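Long-range contacts in OmpT protein (Vibrio cholerae serotype O1, PDB 6EHD), which probably forms a non-specific diffusion porin, a beta-barrel channel that lets small solutes cross the outer membrane: residues 86-91 with 115-120; 108-113 with 296-301; 194-199 with 213-218. The protein carries 1 engineered substitution. All blocks are in the same frame, centred on the assembly; numbering follows the deposited sequence. Where two conformers were deposited one is given.

Interaction 1: 86-91 with 115-120; sequences KQWTTS and DALHDS
Lys86 and Asp119 run side by side and point the same way, at one end of a short antiparallel pairing between 87-88 and 117-118. The lysine chain is extended, and its CE comes 3.1 Å from Asp119 OD1. The charged ends stay further apart: Lys86 NZ is 4.1 Å from Asp119 OD1, beyond salt-bridge distance, and is hydrogen-bonded to the carbonyl of Val68 instead. In the middle, Gln87 and His118 form a hydrogen-bonded pair: the nearly straight bond from Gln87 N to His118 O measures 3.3 Å, whereas its return bond is weak. Trp88 and Leu117 make the apolar contact, crossing obliquely, with Leu117 CD1 3.7 Å from Trp88 CZ3. Chi1 of -52° sets Trp88 CG anti to the carbonyl carbon. The indole CE3 lies near Ala116 O, which is at the ring edge close to its plane. That carbonyl accepts a hydrogen bond from Thr89 N, with Ala116 O and Thr89 N 2.9 Å apart, although the donor stands 51° above the carbonyl plane. Beside it, Thr89 CG2 packs 3.7 Å from Ala116 C. Thr89 is also the N-cap of the following helix: its OG1 donates to Ser91 OG (2.7 Å) and is hydrogen-bonded to Asp92 N. The pairing closes the base of the long loop 89-116, consistent with the loop that general porins fold into the channel. Strands 80-84 and 121-128 pair just beyond it in the barrel wall, Trp88 packs on Arg69 and Asn70 of strand 67-77, and Thr89 meets Leu148 and Glu150 of strand 147-157.

Interaction 2: 108-113 with 296-301; sequences LRYGTL and GYTNKG. With C8E ((hydroxyethyloxy)tri(ethyloxy)octane), chain G.
The backbones of 108-113, an irregular turn, and 296-301, largely strand, come nearest at Thr112 and Gly296, whose CA atoms lie 5.6 Å apart. This joins two loops folded into the porin barrel: the long one after strand 80-84, and the one linking the last two wall strands, 281-291 and 314-324. Arg109 carries the contact. Bends at chi2 (-48°) and chi3 (-56°) turn CD and then NE out of an extended course, and the guanidinium meets Gly296 O end-on. Arg109 NH1 (2.9 Å) and NH2 (3.0 Å) both donate to Gly296 O, which lies within 4° of the guanidinium plane. Two donors converging on one acceptor restrict both the position and the rotation of the group, while NE forms a salt bridge with Glu230. Alongside, Tyr297 CB touches the guanidinium edge, 3.8 Å from Arg109 NH1. Further along, Tyr110 and Thr298 cross at about a right angle, and Tyr110 OH is 4.1 Å from Thr298 CG2. Its polar partner is Asp92 OD1. Thr298 CG2 also lies 4.4 Å from Gly111 CA, on the side toward which a CB would point, close enough to collide with one. A water completes the junction by donating to both loops: one bond runs to Thr112 OG1 (3.0 Å), the other to Gly296 O (3.2 Å), giving this carbonyl its third donor.

Interaction 3: 194-199 with 213-218; sequences NSYFEV and TYYNAE. With C8E ((hydroxyethyloxy)tri(ethyloxy)octane), chain K; C8E ((hydroxyethyloxy)tri(ethyloxy)octane), chain J.
Ser195 with Glu218, Phe197 with Asn216 and Val199 with Tyr214 are the hydrogen-bonded pairs of this antiparallel ladder, whose strand axes run 165° apart. Each pair exchanges two backbone bonds, six in all; one example is Asn216 N to Phe197 O at 2.9 Å. CA atoms of residues between the bonded pairs approach carbonyls across the ladder, for example Glu198 CA to Tyr214 O at 3.1 Å.

Among side chains, Glu198 and Tyr215 make a CH-pi interaction. Glu198 CB sits over the centre of one face of the Tyr215 ring, 3.4 Å from its centroid and 11° off the normal. Tyr196 CB meets the same ring differently, at its edge and in plane, 4.0 Å from Tyr215 CE1; the two tyrosines lie side by side and point the same way. Chi1 of -118°, off the staggered positions, sets Tyr215 CG; the ring face then lies against Glu198 CB.

The polar side-chain ends find their partners outside the two strands. Tyr196 OH, Glu198 OE2 and Tyr215 OH are hydrogen-bonded to Glu150, His163 and Tyr152, respectively. Ser195 OG is hydrogen-bonded to Gln168, and a water within bonding distance of this hydroxyl donates to Glu218 O.

On the face of Phe197 and Tyr214, detergent molecules lie against the rings: an alkyl carbon of one over Phe197, an ether oxygen of another over Tyr214, whose OH is 3.7 Å from C17 of that second C8E.

The ladder is part of the hairpin formed by strands 184-205 and 208-221 in the barrel wall. Tyr196, Glu198, Tyr215 and Ala217 share its inner face, where Tyr110 of the inserted loop packs on both tyrosines. Strand 184-205 is flanked by 160-171, and strand 208-221 by 227-242.

Overall arrangement
Following the chain from the N terminus, interaction 1 opens at 86-91 and closes at 115-120, pinching off the long inserted loop. Interaction 2 opens inside that loop, at 108-113, and closes only at 296-301, so the two cross. Interaction 3 is a local hairpin contact, 194-199 with 213-218, nested within the span of interaction 2 and in series after interaction 1. In space, Tyr110 connects them: its CD2 lies 3.2 Å from Ser91 OG, and its CB 3.7 Å from Tyr196 CE2. Arg109 O and Asn194 ND2, 3.1 Å apart, are probably hydrogen-bonded. Together the contacts tie two inward-folded loops to each other and to the barrel wall.

Interaction 1: 86-91 with 115-120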
loop_
_atom_site.group_PDB
_atom_site.type_symbol
_atom_site.label_atom_id
_atom_site.label_comp_id
_atom_site.label_asym_id
_atom_site.label_seq_id
_atom_site.Cartn_x
_atom_site.Cartn_y
_atom_site.Cartn_z
ATOM N N LYS A 86 12.768 3.675 -9.668
ATOM C CA LYS A 86 12.438 3.484 -8.214
ATOM C C LYS A 86 10.924 3.780 -8.098
ATOM O O LYS A 86 10.483 4.928 -8.355
ATOM C CB LYS A 86 13.227 4.459 -7.354
ATOM C CG LYS A 86 12.930 4.317 -5.878
ATOM C CD LYS A 86 13.745 5.257 -4.983
ATOM C CE LYS A 86 13.616 4.757 -3.532
ATOM N NZ LYS A 86 14.239 5.674 -2.554
ATOM N N GLN A 87 10.123 2.732 -7.761
ATOM C CA GLN A 87 8.663 2.799 -7.877
ATOM C C GLN A 87 7.972 2.059 -6.721
ATOM O O GLN A 87 8.532 1.099 -6.155
ATOM C CB GLN A 87 8.246 2.109 -9.226
ATOM C CG GLN A 87 8.725 2.872 -10.459
ATOM C CD GLN A 87 8.471 2.198 -11.757
ATOM O OE1 GLN A 87 7.434 2.461 -12.425
ATOM N NE2 GLN A 87 9.458 1.317 -12.197
ATOM N N TRP A 88 6.722 2.409 -6.469
ATOM C CA TRP A 88 5.876 1.545 -5.572
ATOM C C TRP A 88 5.631 0.186 -6.273
ATOM O O TRP A 88 5.614 0.161 -7.546
ATOM C CB TRP A 88 4.564 2.216 -5.200
ATOM C CG TRP A 88 4.702 3.603 -4.637
ATOM C CD1 TRP A 88 4.091 4.719 -5.133
ATOM C CD2 TRP A 88 5.620 4.051 -3.652
ATOM N NE1 TRP A 88 4.508 5.814 -4.450
ATOM C CE2 TRP A 88 5.449 5.433 -3.531
ATOM C CE3 TRP A 88 6.595 3.411 -2.842
ATOM C CZ2 TRP A 88 6.206 6.209 -2.639
ATOM C CZ3 TRP A 88 7.335 4.180 -1.936
ATOM C CH2 TRP A 88 7.134 5.560 -1.847
ATOM N N THR A 89 5.366 -0.879 -5.518
ATOM C CA THR A 89 4.963 -2.171 -6.158
ATOM C C THR A 89 3.597 -2.094 -6.875
ATOM O O THR A 89 2.712 -1.272 -6.520
ATOM C CB THR A 89 4.977 -3.364 -5.183
ATOM O OG1 THR A 89 3.970 -3.200 -4.174
ATOM C CG2 THR A 89 6.332 -3.566 -4.531
ATOM N N THR A 90 3.436 -2.913 -7.913
ATOM C CA THR A 90 2.164 -3.108 -8.597
ATOM C C THR A 90 1.062 -3.548 -7.531
ATOM O O THR A 90 -0.088 -3.056 -7.578
ATOM C CB THR A 90 2.265 -4.224 -9.686
ATOM O OG1 THR A 90 3.219 -3.828 -10.669
ATOM C CG2 THR A 90 0.911 -4.472 -10.350
ATOM N N SER A 91 1.486 -4.410 -6.605
ATOM C CA SER A 91 0.570 -4.836 -5.485
ATOM C C SER A 91 0.045 -3.656 -4.637
ATOM O O SER A 91 -1.144 -3.655 -4.186
ATOM C CB SER A 91 1.249 -5.936 -4.615
ATOM O OG SER A 91 2.565 -5.540 -4.214
ATOM N N ASP A 115 7.857 -3.618 2.076
ATOM C CA ASP A 115 7.311 -2.298 2.462
ATOM C C ASP A 115 6.780 -1.507 1.212
ATOM O O ASP A 115 6.858 -0.310 1.170
ATOM C CB ASP A 115 8.359 -1.431 3.219
ATOM C CG ASP A 115 8.805 -2.063 4.543
ATOM O OD1 ASP A 115 8.118 -2.974 5.086
ATOM O OD2 ASP A 115 9.872 -1.654 5.036
ATOM N N ALA A 116 6.307 -2.226 0.191
ATOM C CA ALA A 116 5.609 -1.677 -0.922
ATOM C C ALA A 116 6.527 -0.914 -1.889
ATOM O O ALA A 116 6.027 -0.216 -2.749
ATOM C CB ALA A 116 4.419 -0.823 -0.470
ATOM N N LEU A 117 7.836 -1.158 -1.840
ATOM C CA LEU A 117 8.786 -0.420 -2.662
ATOM C C LEU A 117 9.898 -1.350 -3.188
ATOM O O LEU A 117 10.368 -2.185 -2.411
ATOM C CB LEU A 117 9.413 0.641 -1.740
ATOM C CG LEU A 117 10.670 1.441 -2.121
ATOM C CD1 LEU A 117 10.301 2.336 -3.275
ATOM C CD2 LEU A 117 11.214 2.265 -0.961
ATOM N N HIS A 118 10.339 -1.123 -4.440
ATOM C CA HIS A 118 11.576 -1.739 -5.021
ATOM C C HIS A 118 12.212 -0.689 -5.899
ATOM O O HIS A 118 11.559 -0.033 -6.778
ATOM C CB HIS A 118 11.259 -3.036 -5.776
ATOM C CG HIS A 118 12.456 -3.897 -6.147
ATOM N ND1 HIS A 118 13.402 -3.520 -7.090
ATOM C CD2 HIS A 118 12.804 -5.153 -5.745
ATOM C CE1 HIS A 118 14.322 -4.478 -7.178
ATOM N NE2 HIS A 118 13.944 -5.506 -6.434
ATOM N N ASP A 119 13.504 -0.465 -5.628
ATOM C CA ASP A 119 14.277 0.624 -6.266
ATOM C C ASP A 119 14.666 0.406 -7.732
ATOM O O ASP A 119 15.140 1.332 -8.426
ATOM C CB ASP A 119 15.606 0.866 -5.489
ATOM C CG ASP A 119 15.394 1.454 -4.095
ATOM O OD1 ASP A 119 14.233 1.747 -3.718
ATOM O OD2 ASP A 119 16.401 1.586 -3.346
ATOM N N SER A 120 14.535 -0.799 -8.228
ATOM C CA SER A 120 14.871 -1.006 -9.623
ATOM C C SER A 120 13.869 -1.969 -10.263
ATOM O O SER A 120 14.154 -3.166 -10.372
ATOM C CB SER A 120 16.324 -1.525 -9.776
ATOM O OG SER A 120 16.546 -1.718 -11.155
#

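Interaction 2: 108-113 with 296-301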
loop_
_atom_site.group_PDB
_atom_site.type_symbol
_atom_site.label_atom_id
_atom_site.label_comp_id
_atom_site.label_asym_id
_atom_site.label_seq_id
_atom_site.Cartn_x
_atom_site.Cartn_y
_atom_site.Cartn_z
ATOM N N LEU A 108 -4.164 -7.034 3.909
ATOM C CA LEU A 108 -3.541 -6.976 2.602
ATOM C C LEU A 108 -2.099 -7.403 2.804
ATOM O O LEU A 108 -1.394 -6.808 3.624
ATOM C CB LEU A 108 -3.722 -5.595 1.941
ATOM C CG LEU A 108 -5.158 -5.072 1.905
ATOM C CD1 LEU A 108 -5.211 -3.671 1.290
ATOM C CD2 LEU A 108 -6.196 -5.967 1.158
ATOM N N ARG A 109 -1.723 -8.549 2.199
ATOM C CA ARG A 109 -0.524 -9.259 2.678
ATOM C C ARG A 109 0.702 -9.216 1.710
ATOM O O ARG A 109 1.625 -10.010 1.848
ATOM C CB ARG A 109 -0.875 -10.727 2.967
ATOM C CG ARG A 109 -2.059 -10.947 3.897
ATOM C CD ARG A 109 -2.031 -10.102 5.196
ATOM N NE ARG A 109 -0.774 -10.320 5.957
ATOM C CZ ARG A 109 -0.025 -9.391 6.547
ATOM N NH1 ARG A 109 -0.383 -8.107 6.583
ATOM N NH2 ARG A 109 1.124 -9.756 7.170
ATOM N N TYR A 110 0.696 -8.311 0.732
ATOM C CA TYR A 110 1.767 -8.235 -0.294
ATOM C C TYR A 110 3.110 -7.607 0.258
ATOM O O TYR A 110 4.164 -7.807 -0.370
ATOM C CB TYR A 110 1.316 -7.370 -1.506
ATOM C CG TYR A 110 0.920 -5.936 -1.177
ATOM C CD1 TYR A 110 -0.400 -5.608 -0.774
ATOM C CD2 TYR A 110 1.863 -4.904 -1.184
ATOM C CE1 TYR A 110 -0.730 -4.299 -0.387
ATOM C CE2 TYR A 110 1.545 -3.607 -0.798
ATOM C CZ TYR A 110 0.243 -3.297 -0.404
ATOM O OH TYR A 110 -0.021 -1.985 -0.030
ATOM N N GLY A 111 3.018 -6.785 1.327
ATOM C CA GLY A 111 4.052 -5.849 1.720
ATOM C C GLY A 111 4.934 -6.301 2.862
ATOM O O GLY A 111 5.777 -5.534 3.364
ATOM N N THR A 112 4.719 -7.507 3.320
ATOM C CA THR A 112 5.367 -7.998 4.569
ATOM C C THR A 112 6.919 -7.868 4.564
ATOM O O THR A 112 7.484 -7.459 5.591
ATOM C CB THR A 112 4.958 -9.454 4.839
ATOM O OG1 THR A 112 3.545 -9.520 4.677
ATOM C CG2 THR A 112 5.378 -9.955 6.266
ATOM N N LEU A 113 7.541 -8.163 3.426
ATOM C CA LEU A 113 8.981 -8.004 3.167
ATOM C C LEU A 113 9.463 -6.753 2.417
ATOM O O LEU A 113 10.579 -6.273 2.684
ATOM C CB LEU A 113 9.523 -9.270 2.479
ATOM C CG LEU A 113 9.179 -10.651 3.056
ATOM C CD1 LEU A 113 9.758 -11.807 2.248
ATOM C CD2 LEU A 113 9.574 -10.808 4.511
ATOM N N GLY A 296 2.912 -7.833 10.265
ATOM C CA GLY A 296 3.417 -6.569 9.670
ATOM C C GLY A 296 2.414 -6.117 8.583
ATOM O O GLY A 296 1.895 -6.968 7.872
ATOM N N TYR A 297 2.157 -4.814 8.453
ATOM C CA TYR A 297 1.306 -4.287 7.329
ATOM C C TYR A 297 1.653 -2.837 7.044
ATOM O O TYR A 297 2.313 -2.192 7.868
ATOM C CB TYR A 297 -0.176 -4.495 7.672
ATOM C CG TYR A 297 -0.829 -3.505 8.693
ATOM C CD1 TYR A 297 -0.652 -3.656 10.088
ATOM C CD2 TYR A 297 -1.573 -2.376 8.256
ATOM C CE1 TYR A 297 -1.179 -2.776 11.027
ATOM C CE2 TYR A 297 -2.161 -1.557 9.165
ATOM C CZ TYR A 297 -1.941 -1.699 10.561
ATOM O OH TYR A 297 -2.556 -0.865 11.449
ATOM N N THR A 298 1.129 -2.345 5.909
ATOM C CA THR A 298 1.282 -0.973 5.461
ATOM C C THR A 298 -0.087 -0.307 5.280
ATOM O O THR A 298 -0.995 -0.935 4.763
ATOM C CB THR A 298 2.135 -0.951 4.099
ATOM O OG1 THR A 298 1.665 0.015 3.174
ATOM C CG2 THR A 298 2.166 -2.241 3.388
ATOM N N ASN A 299 -0.318 0.844 5.912
ATOM C CA ASN A 299 -1.562 1.605 5.696
ATOM C C ASN A 299 -1.260 2.537 4.529
ATOM O O ASN A 299 -0.404 3.494 4.697
ATOM C CB ASN A 299 -1.919 2.399 6.956
ATOM C CG ASN A 299 -3.132 3.275 6.749
ATOM O OD1 ASN A 299 -3.009 4.544 6.640
ATOM N ND2 ASN A 299 -4.328 2.662 6.675
ATOM N N LYS A 300 -1.897 2.300 3.370
ATOM C CA LYS A 300 -1.647 3.118 2.179
ATOM C C LYS A 300 -2.019 4.592 2.403
ATOM O O LYS A 300 -1.323 5.509 1.949
ATOM C CB LYS A 300 -2.361 2.570 0.946
ATOM C CG LYS A 300 -1.968 3.231 -0.369
ATOM C CD LYS A 300 -2.532 2.515 -1.584
ATOM C CE LYS A 300 -2.213 3.175 -2.888
ATOM N NZ LYS A 300 -2.903 2.491 -3.984
ATOM N N GLY A 301 -3.134 4.842 3.078
ATOM C CA GLY A 301 -3.606 6.228 3.272
ATOM C C GLY A 301 -2.560 7.168 3.917
ATOM O O GLY A 301 -2.267 8.298 3.388
HETATM C C11 C8E G . -10.724 6.133 0.183
HETATM O O12 C8E G . -9.756 7.017 0.813
HETATM C C13 C8E G . -8.694 6.262 1.453
HETATM C C14 C8E G . -7.570 7.165 1.935
HETATM O O15 C8E G . -6.971 7.674 0.719
HETATM C C16 C8E G . -6.363 8.935 0.734
HETATM C C17 C8E G . -5.038 8.601 1.245
HETATM O O18 C8E G . -3.972 9.093 0.441
HETATM C C19 C8E G . -2.586 9.044 0.825
HETATM C C20 C8E G . -1.264 8.236 0.535
HETATM O O21 C8E G . -0.050 8.361 1.454
HETATM O O HOH W 1 2.011 -6.994 4.710
#

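Interaction 3: 194-199 with 213-218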
loop_
_atom_site.group_PDB
_atom_site.type_symbol
_atom_site.label_atom_id
_atom_site.label_comp_id
_atom_site.label_asym_id
_atom_site.label_seq_id
_atom_site.Cartn_x
_atom_site.Cartn_y
_atom_site.Cartn_z
ATOM N N ASN A 194 7.904 -14.521 0.400
ATOM C CA ASN A 194 6.452 -14.259 0.645
ATOM C C ASN A 194 5.784 -14.458 -0.679
ATOM O O ASN A 194 6.166 -13.761 -1.610
ATOM C CB ASN A 194 6.308 -12.814 1.131
ATOM C CG ASN A 194 4.871 -12.459 1.554
ATOM O OD1 ASN A 194 4.112 -13.341 1.929
ATOM N ND2 ASN A 194 4.520 -11.122 1.517
ATOM N N SER A 195 4.892 -15.471 -0.791
ATOM C CA SER A 195 4.100 -15.764 -1.943
ATOM C C SER A 195 2.609 -15.438 -1.637
ATOM O O SER A 195 2.070 -15.890 -0.668
ATOM C CB SER A 195 4.231 -17.265 -2.322
ATOM O OG SER A 195 5.627 -17.529 -2.516
ATOM N N TYR A 196 1.938 -14.684 -2.508
ATOM C CA TYR A 196 0.597 -14.182 -2.164
ATOM C C TYR A 196 -0.361 -14.127 -3.375
ATOM O O TYR A 196 0.030 -14.064 -4.540
ATOM C CB TYR A 196 0.737 -12.785 -1.393
ATOM C CG TYR A 196 1.743 -11.823 -2.113
ATOM C CD1 TYR A 196 3.108 -11.888 -1.782
ATOM C CD2 TYR A 196 1.331 -10.986 -3.149
ATOM C CE1 TYR A 196 4.064 -11.106 -2.448
ATOM C CE2 TYR A 196 2.292 -10.158 -3.798
ATOM C CZ TYR A 196 3.667 -10.255 -3.459
ATOM O OH TYR A 196 4.642 -9.480 -4.101
ATOM N N PHE A 197 -1.656 -14.192 -3.076
ATOM C CA PHE A 197 -2.751 -14.167 -4.028
ATOM C C PHE A 197 -3.995 -13.575 -3.416
ATOM O O PHE A 197 -4.309 -13.812 -2.204
ATOM C CB PHE A 197 -3.007 -15.661 -4.529
ATOM C CG PHE A 197 -4.142 -15.767 -5.490
ATOM C CD1 PHE A 197 -4.012 -15.281 -6.763
ATOM C CD2 PHE A 197 -5.332 -16.372 -5.139
ATOM C CE1 PHE A 197 -5.068 -15.332 -7.672
ATOM C CE2 PHE A 197 -6.390 -16.386 -6.025
ATOM C CZ PHE A 197 -6.246 -15.898 -7.300
ATOM N N GLU A 198 -4.805 -12.822 -4.241
ATOM C CA GLU A 198 -5.968 -12.158 -3.742
ATOM C C GLU A 198 -7.058 -12.058 -4.788
ATOM O O GLU A 198 -6.785 -12.077 -6.008
ATOM C CB GLU A 198 -5.596 -10.694 -3.296
ATOM C CG GLU A 198 -5.217 -9.736 -4.397
ATOM C CD GLU A 198 -6.360 -9.015 -5.156
ATOM O OE1 GLU A 198 -7.439 -8.814 -4.600
ATOM O OE2 GLU A 198 -6.166 -8.623 -6.361
ATOM N N VAL A 199 -8.277 -11.955 -4.305
ATOM C CA VAL A 199 -9.456 -11.553 -5.105
ATOM C C VAL A 199 -10.196 -10.404 -4.410
ATOM O O VAL A 199 -10.434 -10.481 -3.161
ATOM C CB VAL A 199 -10.423 -12.760 -5.280
ATOM C CG1 VAL A 199 -11.709 -12.358 -5.980
ATOM C CG2 VAL A 199 -9.720 -13.896 -6.030
ATOM N N THR A 213 -12.184 -8.028 0.129
ATOM C CA THR A 213 -10.949 -8.639 -0.365
ATOM C C THR A 213 -10.587 -9.903 0.460
ATOM O O THR A 213 -10.599 -9.886 1.733
ATOM C CB THR A 213 -9.710 -7.697 -0.292
ATOM O OG1 THR A 213 -9.917 -6.504 -1.076
ATOM C CG2 THR A 213 -8.399 -8.431 -0.673
ATOM N N TYR A 214 -10.335 -11.012 -0.285
ATOM C CA TYR A 214 -9.697 -12.176 0.272
ATOM C C TYR A 214 -8.198 -12.169 -0.054
ATOM O O TYR A 214 -7.817 -11.968 -1.241
ATOM C CB TYR A 214 -10.343 -13.432 -0.342
ATOM C CG TYR A 214 -11.810 -13.731 -0.117
ATOM C CD1 TYR A 214 -12.513 -13.236 0.996
ATOM C CD2 TYR A 214 -12.482 -14.696 -0.918
ATOM C CE1 TYR A 214 -13.875 -13.508 1.210
ATOM C CE2 TYR A 214 -13.797 -15.035 -0.645
ATOM C CZ TYR A 214 -14.483 -14.505 0.480
ATOM O OH TYR A 214 -15.802 -14.886 0.773
ATOM N N TYR A 215 -7.316 -12.461 0.881
ATOM C CA TYR A 215 -5.882 -12.588 0.615
ATOM C C TYR A 215 -5.373 -13.912 1.290
ATOM O O TYR A 215 -5.794 -14.285 2.394
ATOM C CB TYR A 215 -5.004 -11.356 1.222
ATOM C CG TYR A 215 -4.252 -10.529 0.229
ATOM C CD1 TYR A 215 -3.018 -10.999 -0.331
ATOM C CD2 TYR A 215 -4.702 -9.272 -0.194
ATOM C CE1 TYR A 215 -2.314 -10.266 -1.266
ATOM C CE2 TYR A 215 -4.008 -8.511 -1.119
ATOM C CZ TYR A 215 -2.833 -9.004 -1.713
ATOM O OH TYR A 215 -2.133 -8.265 -2.673
ATOM N N ASN A 216 -4.474 -14.595 0.621
ATOM C CA ASN A 216 -3.628 -15.624 1.231
ATOM C C ASN A 216 -2.160 -15.212 1.055
ATOM O O ASN A 216 -1.767 -14.668 0.010
ATOM C CB ASN A 216 -3.780 -17.010 0.561
ATOM C CG ASN A 216 -4.962 -17.866 1.124
ATOM O OD1 ASN A 216 -5.457 -17.758 2.315
ATOM N ND2 ASN A 216 -5.395 -18.797 0.281
ATOM N N ALA A 217 -1.348 -15.589 2.038
ATOM C CA ALA A 217 0.093 -15.517 1.855
ATOM C C ALA A 217 0.769 -16.719 2.536
ATOM O O ALA A 217 0.216 -17.289 3.486
ATOM C CB ALA A 217 0.706 -14.241 2.397
ATOM N N GLU A 218 1.935 -17.059 1.985
ATOM C CA GLU A 218 2.827 -18.136 2.569
ATOM C C GLU A 218 4.215 -17.616 2.711
ATOM O O GLU A 218 4.802 -17.102 1.730
ATOM C CB GLU A 218 2.861 -19.428 1.674
ATOM C CG GLU A 218 3.751 -20.556 2.327
ATOM C CD GLU A 218 3.422 -21.927 1.742
ATOM O OE1 GLU A 218 2.384 -22.485 2.159
ATOM O OE2 GLU A 218 4.206 -22.449 0.925
HETATM C C1 C8E K . -7.244 -19.722 -9.229
HETATM C C2 C8E K . -5.789 -20.177 -9.230
HETATM C C3 C8E K . -5.216 -20.130 -7.841
HETATM C C4 C8E K . -3.759 -19.785 -7.904
HETATM C C5 C8E K . -3.163 -19.973 -6.565
HETATM C C6 C8E K . -1.715 -19.563 -6.538
HETATM C C7 C8E K . -1.337 -19.555 -5.080
HETATM C C8 C8E K . 0.090 -19.175 -4.768
HETATM O O9 C8E K . 0.116 -19.117 -3.332
HETATM C C10 C8E K . -0.091 -17.836 -2.761
HETATM C C11 C8E K . -0.885 -17.952 -1.463
HETATM O O12 C8E K . -0.250 -18.898 -0.614
HETATM C C1 C8E J . -10.050 -19.115 -9.679
HETATM C C2 C8E J . -9.716 -17.649 -9.582
HETATM C C3 C8E J . -10.930 -16.830 -9.980
HETATM C C4 C8E J . -10.998 -15.530 -9.212
HETATM C C5 C8E J . -11.703 -14.449 -10.006
HETATM C C6 C8E J . -12.839 -13.778 -9.290
HETATM C C7 C8E J . -13.895 -14.672 -8.648
HETATM C C8 C8E J . -15.249 -13.923 -8.631
HETATM O O9 C8E J . -15.073 -12.712 -7.927
HETATM C C10 C8E J . -16.210 -11.970 -7.499
HETATM C C11 C8E J . -15.617 -10.967 -6.519
HETATM O O12 C8E J . -15.784 -11.462 -5.180
HETATM C C13 C8E J . -15.049 -10.748 -4.201
HETATM C C14 C8E J . -14.724 -11.668 -3.053
HETATM O O15 C8E J . -15.828 -11.991 -2.192
HETATM C C16 C8E J . -17.133 -12.167 -2.642
HETATM C C17 C8E J . -17.856 -13.056 -1.636
HETATM O O18 C8E J . -18.958 -12.403 -1.048
HETATM C C19 C8E J . -20.117 -12.350 -1.867
HETATM C C20 C8E J . -20.987 -11.500 -0.973
HETATM O O21 C8E J . -20.525 -10.158 -0.777
HETATM O O HOH W 2 6.566 -18.446 -0.141
#